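Pullulanase (PDB 2WAN) hydrolyses the alpha-1,6-glucosidic linkages of pullulan and related branched starch polysaccharides, acting as a debranching glycoside hydrolase. Local coordinates at residues R303-L306 with N307-R310; K535-I538 with Q539-Q543; A633-S636 with N637-A641; N873-K876 with T877-L881. All coordinates share one frame; numbering follows the deposited sequence. Where two conformers were deposited one is given.

Contact 1 of 4, residues R303-L306 with N307-R310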
loop_
_atom_site.group_PDB
_atom_site.type_symbol
_atom_site.label_atom_id
_atom_site.label_comp_id
_atom_site.label_asym_id
_atom_site.label_seq_id
_atom_site.Cartn_x
_atom_site.Cartn_y
_atom_site.Cartn_z
ATOM N N ARG A 303 -1.396 13.845 20.812
ATOM C CA ARG A 303 -1.507 13.224 19.485
ATOM C C ARG A 303 -0.789 14.109 18.467
ATOM O O ARG A 303 0.423 14.029 18.335
ATOM C CB ARG A 303 -2.967 12.911 19.099
ATOM C CG ARG A 303 -3.107 12.174 17.738
ATOM C CD ARG A 303 -4.555 11.802 17.406
ATOM N NE ARG A 303 -5.386 12.979 17.137
ATOM C CZ ARG A 303 -6.574 12.950 16.533
ATOM N NH1 ARG A 303 -7.095 11.804 16.111
ATOM N NH2 ARG A 303 -7.251 14.083 16.354
ATOM N N ASN A 304 -1.504 15.002 17.784
ATOM C CA ASN A 304 -0.897 15.715 16.668
ATOM C C ASN A 304 0.072 16.808 17.089
ATOM O O ASN A 304 0.827 17.321 16.266
ATOM C CB ASN A 304 -1.953 16.235 15.694
ATOM C CG ASN A 304 -2.705 15.112 15.001
ATOM O OD1 ASN A 304 -2.209 13.990 14.911
ATOM N ND2 ASN A 304 -3.904 15.408 14.505
ATOM N N VAL A 305 0.093 17.115 18.388
ATOM C CA VAL A 305 1.139 17.987 18.927
ATOM C C VAL A 305 2.542 17.409 18.635
ATOM O O VAL A 305 3.501 18.156 18.404
ATOM C CB VAL A 305 0.941 18.256 20.433
ATOM C CG1 VAL A 305 1.080 16.968 21.272
ATOM C CG2 VAL A 305 1.916 19.338 20.915
ATOM N N LEU A 306 2.638 16.080 18.611
ATOM C CA LEU A 306 3.925 15.409 18.392
ATOM C C LEU A 306 4.429 15.530 16.952
ATOM O O LEU A 306 5.584 15.198 16.672
ATOM C CB LEU A 306 3.851 13.939 18.835
ATOM C CG LEU A 306 3.428 13.691 20.285
ATOM C CD1 LEU A 306 3.261 12.186 20.552
ATOM C CD2 LEU A 306 4.423 14.317 21.284
ATOM N N ASN A 307 3.569 16.006 16.044
ATOM C CA ASN A 307 3.987 16.330 14.668
ATOM C C ASN A 307 4.985 17.484 14.591
ATOM O O ASN A 307 5.709 17.607 13.608
ATOM C CB ASN A 307 2.801 16.727 13.774
ATOM C CG ASN A 307 1.757 15.638 13.621
ATOM O OD1 ASN A 307 1.930 14.496 14.047
ATOM N ND2 ASN A 307 0.639 16.004 12.995
ATOM N N LEU A 308 4.991 18.339 15.616
ATOM C CA LEU A 308 5.766 19.591 15.587
ATOM C C LEU A 308 7.278 19.351 15.496
ATOM O O LEU A 308 7.791 18.376 16.052
ATOM C CB LEU A 308 5.420 20.477 16.801
ATOM C CG LEU A 308 3.991 21.045 16.877
ATOM C CD1 LEU A 308 3.708 21.691 18.237
ATOM C CD2 LEU A 308 3.737 22.032 15.761
ATOM N N PRO A 309 8.006 20.241 14.793
ATOM C CA PRO A 309 9.451 20.094 14.618
ATOM C C PRO A 309 10.249 19.835 15.909
ATOM O O PRO A 309 11.279 19.162 15.866
ATOM C CB PRO A 309 9.849 21.428 13.987
ATOM C CG PRO A 309 8.653 21.751 13.144
ATOM C CD PRO A 309 7.482 21.362 13.994
ATOM N N ARG A 310 9.777 20.348 17.043
ATOM C CA ARG A 310 10.495 20.156 18.306
ATOM C C ARG A 310 10.561 18.688 18.755
ATOM O O ARG A 310 11.452 18.329 19.520
ATOM C CB ARG A 310 9.918 21.037 19.414
ATOM C CG ARG A 310 8.538 20.641 19.889
ATOM C CD ARG A 310 8.116 21.463 21.097
ATOM N NE ARG A 310 9.022 21.273 22.224
ATOM C CZ ARG A 310 9.022 22.020 23.323
ATOM N NH1 ARG A 310 8.172 23.030 23.454
ATOM N NH2 ARG A 310 9.887 21.762 24.288
HETATM O O HOH W 1 -1.577 14.434 11.795
#
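A 3-10 turn follows strand 295-302, and in it Asn304 and Val305 bond to Asn307 and Leu308, each three residues on. Asn307 N donates to Asn304 O at 3.0 Å, and Leu308 N donates to Val305 O at 3.2 Å. The side chains of Asn304 and Asn307 lie next to each other and point the same way. Their amide planes are 30° apart. In Asn307, CG sits anti to the carbonyl carbon (chi1 -61°), which brings ND2 to 3.7 Å from Asn304 CB. A water joins the two amides: it accepts from Asn307 ND2 at 3.0 Å and donates weakly to Asn304 OD1 at 3.2 Å. Asn307 OD1 is taken by the hydroxyl of Tyr572, and Asn304 ND2 by a bound glycerol. On another side of the turn, Val305 CG2 meets Leu308 CD1 at 4.0 Å, with the two side chains set at a slant. Backbone bonds from Arg303 and Val305 to Leu119 tie the turn to strand 114-121. Hydrogen bonds from residue i+3 back to residue i, repeated here, are the mark of a short 3-10 helix.

Contact 2 of 4, residues K535-I538 with Q539-Q543; sequences KQLI and QSLHQ
A chi1 of -74° swings the His542 ring back along the helix, beside Ile538 one turn earlier. The two side chains point the same way. Ile538 CG2 then sits over a face of the imidazole, 3.9 Å from the ring centroid and 29° off the normal, a CH-pi contact. Ile538 O also lies over a face of the ring, 3.3 Å above its plane and toward the rim. The same oxygen accepts from His542 N at 2.9 Å in the regular alpha-helical pattern. The ring is held from outside as well: His542 NE2 bonds to the backbone oxygen of His615. Leu537 and Leu541 form a second pair, CD2 to CD1 at 3.8 Å, and point the same way. Gln539 runs extended beyond CG, and its NE2 bonds to Ala417 O. A water donates to Gln536 O and to Gln539 OE1, both at 3.0 Å. Lys535 NZ makes salt bridges with Glu613 and Asp415. Helix 529-543 precedes barrel strand 547-552. Leu541 packs on Ile475 and Leu478 of helix 474-481 and on Val486 of strand 485-488, where Leu537 meets Leu488. Ile538 packs on Tyr614 of helix 597-614.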
loop_
_atom_site.group_PDB
_atom_site.type_symbol
_atom_site.label_atom_id
_atom_site.label_comp_id
_atom_site.label_asym_id
_atom_site.label_seq_id
_atom_site.Cartn_x
_atom_site.Cartn_y
_atom_site.Cartn_z
ATOM N N LYS A 535 19.789 -13.944 3.664
ATOM C CA LYS A 535 20.820 -13.412 2.764
ATOM C C LYS A 535 21.255 -14.472 1.757
ATOM O O LYS A 535 21.497 -14.142 0.601
ATOM C CB LYS A 535 22.040 -12.873 3.541
ATOM C CG LYS A 535 21.756 -11.608 4.320
ATOM C CD LYS A 535 22.980 -11.179 5.163
ATOM C CE LYS A 535 22.677 -9.848 5.853
ATOM N NZ LYS A 535 23.732 -9.511 6.871
ATOM N N GLN A 536 21.365 -15.742 2.190
ATOM C CA GLN A 536 21.763 -16.813 1.272
ATOM C C GLN A 536 20.714 -17.033 0.197
ATOM O O GLN A 536 21.065 -17.284 -0.948
ATOM C CB GLN A 536 22.055 -18.114 2.030
ATOM C CG GLN A 536 23.336 -18.005 2.850
ATOM C CD GLN A 536 23.571 -19.222 3.731
ATOM O OE1 GLN A 536 22.894 -19.422 4.736
ATOM N NE2 GLN A 536 24.551 -20.026 3.362
ATOM N N LEU A 537 19.435 -16.930 0.565
ATOM C CA LEU A 537 18.352 -16.994 -0.447
ATOM C C LEU A 537 18.555 -15.910 -1.527
ATOM O O LEU A 537 18.536 -16.189 -2.738
ATOM C CB LEU A 537 16.974 -16.848 0.208
ATOM C CG LEU A 537 15.717 -16.802 -0.689
ATOM C CD1 LEU A 537 14.475 -17.183 0.124
ATOM C CD2 LEU A 537 15.464 -15.418 -1.309
ATOM N N ILE A 538 18.728 -14.677 -1.068
ATOM C CA ILE A 538 18.910 -13.524 -1.961
ATOM C C ILE A 538 20.179 -13.683 -2.806
ATOM O O ILE A 538 20.153 -13.474 -4.022
ATOM C CB ILE A 538 18.913 -12.222 -1.133
ATOM C CG1 ILE A 538 17.536 -12.024 -0.494
ATOM C CG2 ILE A 538 19.340 -10.983 -1.988
ATOM C CD1 ILE A 538 17.560 -11.061 0.709
ATOM N N GLN A 539 21.271 -14.076 -2.165
ATOM C CA GLN A 539 22.531 -14.331 -2.871
ATOM C C GLN A 539 22.368 -15.359 -3.991
ATOM O O GLN A 539 22.884 -15.174 -5.121
ATOM C CB GLN A 539 23.591 -14.790 -1.861
ATOM C CG GLN A 539 24.964 -15.046 -2.423
ATOM C CD GLN A 539 25.938 -15.462 -1.328
ATOM O OE1 GLN A 539 25.602 -16.262 -0.433
ATOM N NE2 GLN A 539 27.149 -14.943 -1.403
ATOM N N SER A 540 21.655 -16.441 -3.679
ATOM C CA SER A 540 21.442 -17.543 -4.615
ATOM C C SER A 540 20.670 -17.094 -5.845
ATOM O O SER A 540 21.033 -17.418 -6.968
ATOM C CB SER A 540 20.662 -18.686 -3.945
ATOM O OG SER A 540 20.411 -19.737 -4.870
ATOM N N LEU A 541 19.581 -16.368 -5.604
ATOM C CA LEU A 541 18.726 -15.883 -6.687
ATOM C C LEU A 541 19.523 -14.896 -7.553
ATOM O O LEU A 541 19.488 -15.006 -8.780
ATOM C CB LEU A 541 17.418 -15.289 -6.165
ATOM C CG LEU A 541 16.392 -16.340 -5.655
ATOM C CD1 LEU A 541 15.182 -15.688 -5.040
ATOM C CD2 LEU A 541 15.960 -17.295 -6.804
ATOM N N HIS A 542 20.271 -13.999 -6.913
ATOM C CA HIS A 542 21.093 -13.039 -7.657
ATOM C C HIS A 542 22.100 -13.742 -8.560
ATOM O O HIS A 542 22.319 -13.305 -9.693
ATOM C CB HIS A 542 21.857 -12.088 -6.728
ATOM C CG HIS A 542 21.024 -11.020 -6.071
ATOM N ND1 HIS A 542 19.737 -10.690 -6.451
ATOM C CD2 HIS A 542 21.361 -10.141 -5.098
ATOM C CE1 HIS A 542 19.304 -9.682 -5.702
ATOM N NE2 HIS A 542 20.284 -9.317 -4.893
ATOM N N GLN A 543 22.703 -14.832 -8.075
ATOM C CA GLN A 543 23.661 -15.607 -8.890
ATOM C C GLN A 543 23.019 -16.168 -10.147
ATOM O O GLN A 543 23.715 -16.453 -11.119
ATOM C CB GLN A 543 24.264 -16.760 -8.094
ATOM C CG GLN A 543 25.401 -16.359 -7.161
ATOM C CD GLN A 543 25.632 -17.396 -6.067
ATOM O OE1 GLN A 543 25.019 -18.476 -6.070
ATOM N NE2 GLN A 543 26.500 -17.068 -5.114
HETATM O O HOH W 2 23.829 -18.548 -1.196
#

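Contact 3 of 4, residues A633-S636 with N637-A641; sequences AKIS and NELHA
Four backbone bonds join residues 633-636 to 637-640 on helix 629-642, the helix between barrel strands 618-621 and 647-650. The shortest runs from His640 N to Ser636 O, 2.8 Å. Leu639 N donates to Ile635 O with an N-H...O angle of 168°, almost straight. This beta-alpha-beta unit is part of the eight-stranded TIM barrel of the alpha-amylase family. Ser636 OG hydrogen bonds to Leu674 O and accepts from a water at 3.2 Å. The water also donates to Asn637 OD1 at 2.9 Å, so it links neighbouring residues, and it lies in the plane of the His640 ring at the edge. The ring packs on Leu648, and His640 NE2 makes a weak hydrogen bond to Gly675 O. With alanine here the ring is gone, which would probably open a gap against Leu648 and leave Gly675 O without its weak partner. Glu638 and Lys634 lie a turn apart, but their charged ends take other partners, both on helix 597-614: Glu638 OE1 bonds to Asn608 and Lys634 NZ to Gln600. Ile635 and Leu639 point the same way into the buried side, against helix 597-614. Ile635 meets Phe621 and Leu639 meets Phe619, both of strand 618-621, and Leu639 also touches Leu648 of strand 647-650. Between the two residues themselves, Ile635 CG2 touches Leu639 CD1 at 3.9 Å.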
loop_
_atom_site.group_PDB
_atom_site.type_symbol
_atom_site.label_atom_id
_atom_site.label_comp_id
_atom_site.label_asym_id
_atom_site.label_seq_id
_atom_site.Cartn_x
_atom_site.Cartn_y
_atom_site.Cartn_z
ATOM N N ALA A 633 5.939 8.881 -2.485
ATOM C CA ALA A 633 6.869 9.725 -3.212
ATOM C C ALA A 633 8.221 9.739 -2.498
ATOM O O ALA A 633 9.265 9.664 -3.140
ATOM C CB ALA A 633 6.294 11.149 -3.351
ATOM N N LYS A 634 8.203 9.831 -1.167
ATOM C CA LYS A 634 9.464 9.867 -0.408
ATOM C C LYS A 634 10.196 8.531 -0.435
ATOM O O LYS A 634 11.427 8.495 -0.555
ATOM C CB LYS A 634 9.250 10.314 1.031
ATOM C CG LYS A 634 8.932 11.784 1.189
ATOM C CD LYS A 634 8.786 12.121 2.667
ATOM C CE LYS A 634 8.689 13.617 2.889
ATOM N NZ LYS A 634 8.517 13.874 4.346
ATOM N N ILE A 635 9.443 7.437 -0.293
ATOM C CA ILE A 635 10.022 6.102 -0.419
ATOM C C ILE A 635 10.703 5.961 -1.779
ATOM O O ILE A 635 11.876 5.561 -1.866
ATOM C CB ILE A 635 8.960 4.996 -0.215
ATOM C CG1 ILE A 635 8.545 4.933 1.262
ATOM C CG2 ILE A 635 9.479 3.611 -0.737
ATOM C CD1 ILE A 635 7.331 4.046 1.537
ATOM N N SER A 636 9.972 6.286 -2.843
ATOM C CA SER A 636 10.509 6.187 -4.203
ATOM C C SER A 636 11.764 7.051 -4.371
ATOM O O SER A 636 12.799 6.578 -4.849
ATOM C CB SER A 636 9.425 6.578 -5.226
ATOM O OG SER A 636 9.953 6.541 -6.541
ATOM N N ASN A 637 11.690 8.314 -3.952
ATOM C CA ASN A 637 12.836 9.216 -4.085
ATOM C C ASN A 637 14.079 8.746 -3.320
ATOM O O ASN A 637 15.187 8.794 -3.850
ATOM C CB ASN A 637 12.440 10.648 -3.701
ATOM C CG ASN A 637 11.481 11.284 -4.706
ATOM O OD1 ASN A 637 11.266 10.761 -5.797
ATOM N ND2 ASN A 637 10.891 12.411 -4.330
ATOM N N GLU A 638 13.897 8.300 -2.077
ATOM C CA GLU A 638 15.029 7.830 -1.270
ATOM C C GLU A 638 15.652 6.570 -1.854
ATOM O O GLU A 638 16.879 6.482 -2.006
ATOM C CB GLU A 638 14.623 7.586 0.186
ATOM C CG GLU A 638 14.361 8.865 0.967
ATOM C CD GLU A 638 14.310 8.661 2.469
ATOM O OE1 GLU A 638 14.613 7.545 2.967
ATOM O OE2 GLU A 638 13.954 9.644 3.155
ATOM N N LEU A 639 14.808 5.596 -2.202
ATOM C CA LEU A 639 15.350 4.356 -2.734
ATOM C C LEU A 639 15.962 4.525 -4.130
ATOM O O LEU A 639 16.995 3.907 -4.419
ATOM C CB LEU A 639 14.327 3.218 -2.688
ATOM C CG LEU A 639 13.884 2.856 -1.266
ATOM C CD1 LEU A 639 12.832 1.765 -1.354
ATOM C CD2 LEU A 639 15.067 2.429 -0.363
ATOM N N HIS A 640 15.364 5.369 -4.977
ATOM C CA HIS A 640 15.914 5.575 -6.333
ATOM C C HIS A 640 17.231 6.361 -6.296
ATOM O O HIS A 640 18.054 6.256 -7.199
ATOM C CB HIS A 640 14.900 6.235 -7.281
ATOM C CG HIS A 640 13.747 5.341 -7.649
ATOM N ND1 HIS A 640 13.904 4.020 -8.008
ATOM C CD2 HIS A 640 12.416 5.592 -7.716
ATOM C CE1 HIS A 640 12.717 3.493 -8.278
ATOM N NE2 HIS A 640 11.799 4.429 -8.114
ATOM N N ALA A 641 17.425 7.137 -5.236
ATOM C CA ALA A 641 18.721 7.791 -5.013
ATOM C C ALA A 641 19.839 6.783 -4.733
ATOM O O ALA A 641 20.997 7.020 -5.089
ATOM C CB ALA A 641 18.620 8.831 -3.882
HETATM O O HOH W 3 12.157 8.590 -7.579
#

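Contact 4 of 4, residues N873-K876 with T877-L881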
loop_
_atom_site.group_PDB
_atom_site.type_symbol
_atom_site.label_atom_id
_atom_site.label_comp_id
_atom_site.label_asym_id
_atom_site.label_seq_id
_atom_site.Cartn_x
_atom_site.Cartn_y
_atom_site.Cartn_z
ATOM N N ASN A 873 -7.418 -14.726 -29.644
ATOM C CA ASN A 873 -8.712 -15.300 -30.056
ATOM C C ASN A 873 -9.325 -16.174 -28.959
ATOM O O ASN A 873 -9.017 -17.366 -28.894
ATOM C CB ASN A 873 -8.585 -16.134 -31.331
ATOM C CG ASN A 873 -9.917 -16.757 -31.723
ATOM O OD1 ASN A 873 -10.959 -16.222 -31.367
ATOM N ND2 ASN A 873 -9.886 -17.884 -32.405
ATOM N N PRO A 874 -10.209 -15.595 -28.121
ATOM C CA PRO A 874 -10.837 -16.354 -27.031
ATOM C C PRO A 874 -12.006 -17.227 -27.472
ATOM O O PRO A 874 -12.523 -18.010 -26.674
ATOM C CB PRO A 874 -11.358 -15.257 -26.107
ATOM C CG PRO A 874 -11.621 -14.103 -27.014
ATOM C CD PRO A 874 -10.530 -14.157 -28.040
ATOM N N ASN A 875 -12.408 -17.086 -28.725
ATOM C CA ASN A 875 -13.600 -17.763 -29.228
ATOM C C ASN A 875 -13.389 -19.242 -29.496
ATOM O O ASN A 875 -12.266 -19.700 -29.703
ATOM C CB ASN A 875 -14.092 -17.041 -30.474
ATOM C CG ASN A 875 -14.341 -15.588 -30.211
ATOM O OD1 ASN A 875 -15.263 -15.234 -29.470
ATOM N ND2 ASN A 875 -13.491 -14.726 -30.776
ATOM N N LYS A 876 -14.489 -19.996 -29.500
ATOM C CA LYS A 876 -14.411 -21.432 -29.687
ATOM C C LYS A 876 -14.266 -21.890 -31.143
ATOM O O LYS A 876 -14.146 -23.091 -31.406
ATOM C CB LYS A 876 -15.603 -22.101 -28.993
ATOM C CG LYS A 876 -15.333 -22.297 -27.506
ATOM C CD LYS A 876 -16.505 -22.915 -26.805
ATOM C CE LYS A 876 -16.212 -23.097 -25.327
ATOM N NZ LYS A 876 -17.441 -23.550 -24.608
ATOM N N THR A 877 -14.256 -20.947 -32.083
ATOM C CA THR A 877 -13.942 -21.271 -33.469
ATOM C C THR A 877 -12.734 -20.475 -33.911
ATOM O O THR A 877 -12.432 -19.428 -33.321
ATOM C CB THR A 877 -15.123 -20.995 -34.421
ATOM O OG1 THR A 877 -15.485 -19.615 -34.345
ATOM C CG2 THR A 877 -16.340 -21.838 -34.029
ATOM N N SER A 878 -12.065 -20.966 -34.949
ATOM C CA SER A 878 -10.936 -20.252 -35.537
ATOM C C SER A 878 -11.430 -18.948 -36.133
ATOM O O SER A 878 -12.599 -18.830 -36.523
ATOM C CB SER A 878 -10.228 -21.098 -36.601
ATOM O OG SER A 878 -11.090 -21.315 -37.714
ATOM N N GLN A 879 -10.532 -17.962 -36.198
ATOM C CA GLN A 879 -10.863 -16.642 -36.688
ATOM C C GLN A 879 -9.757 -16.189 -37.625
ATOM O O GLN A 879 -8.605 -16.576 -37.463
ATOM C CB GLN A 879 -10.995 -15.659 -35.534
ATOM C CG GLN A 879 -12.051 -16.040 -34.497
ATOM C CD GLN A 879 -13.460 -15.877 -35.021
ATOM O OE1 GLN A 879 -13.785 -14.879 -35.660
ATOM N NE2 GLN A 879 -14.318 -16.843 -34.724
ATOM N N THR A 880 -10.103 -15.369 -38.606
ATOM C CA THR A 880 -9.116 -14.943 -39.585
ATOM C C THR A 880 -8.737 -13.481 -39.406
ATOM O O THR A 880 -9.541 -12.669 -38.967
ATOM C CB THR A 880 -9.607 -15.185 -41.027
ATOM O OG1 THR A 880 -10.780 -14.396 -41.260
ATOM C CG2 THR A 880 -9.948 -16.655 -41.224
ATOM N N LEU A 881 -7.484 -13.175 -39.734
ATOM C CA LEU A 881 -6.964 -11.826 -39.638
ATOM C C LEU A 881 -6.405 -11.372 -40.985
ATOM O O LEU A 881 -5.579 -12.057 -41.567
ATOM C CB LEU A 881 -5.837 -11.784 -38.587
ATOM C CG LEU A 881 -5.144 -10.428 -38.456
ATOM C CD1 LEU A 881 -6.083 -9.402 -37.839
ATOM C CD2 LEU A 881 -3.913 -10.570 -37.583
#
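One asparagine amide links both limbs of this turn: Asn873 accepts with OD1 from Asn875 and donates with ND2 to Thr877 O. The ND2 bond is 3.1 Å long and nearly straight, with an N-H...O angle of 174°. The Thr877 oxygen lies in the amide plane of Asn873. OD1 takes two donors from the same residue. Asn875 N reaches it at 3.1 Å from well above the carbonyl plane, which makes an Asx turn. Asn875 ND2 comes at 3.0 Å, nearly in line with the C=O bond. Asn873 CG is anti to the backbone N (chi1 178°), and this carries the amide across the bend to the Thr877 carbonyl. Gln879 crosses the Asn873 side chain at about a right angle. Its CG lies 3.3 Å from Asn873 OD1, and the amide planes are 62° apart. Gln879 NE2 adds a weak bond to Thr877 O. Beyond the turn, Asn873 ND2 also donates to Pro912 O, Asn875 ND2 to Asn850 O, and Lys876 NZ pairs with Asp751. The turn leads from strand 868-873 to strand 879-882 in the C-terminal all-beta domain. A leucine at Asn873 would probably leave Asn875 N and the Thr877 carbonyl without these partners and let the bend shift. The one neutral amide is acceptor and donor at once: it meets two N-H groups of Asn875 and the Thr877 carbonyl without bringing in a charge.

In the fold
Contacts 2 and 3 lie on two helices of the same catalytic barrel, their centres 24 Å apart. Contact 2 is buried. Contact 3 is partly buried, with polar residues on its outer side. Helix 597-614 borders both: it takes Ile538 of one and Ile635 of the other. Both rest on i to i+4 backbone bonds and an aliphatic pair; contact 2 adds a CH-pi contact to a histidine. Contact 1 is a partly buried 3-10 turn beside strand 114-121, ahead of the barrel in the chain. Contact 4 is a surface turn in the all-beta domain, its centre about 63 Å from that of contact 1. There, side-chain amide bonds replace the helical pattern. Water bridges occur in contacts 1, 2 and 3.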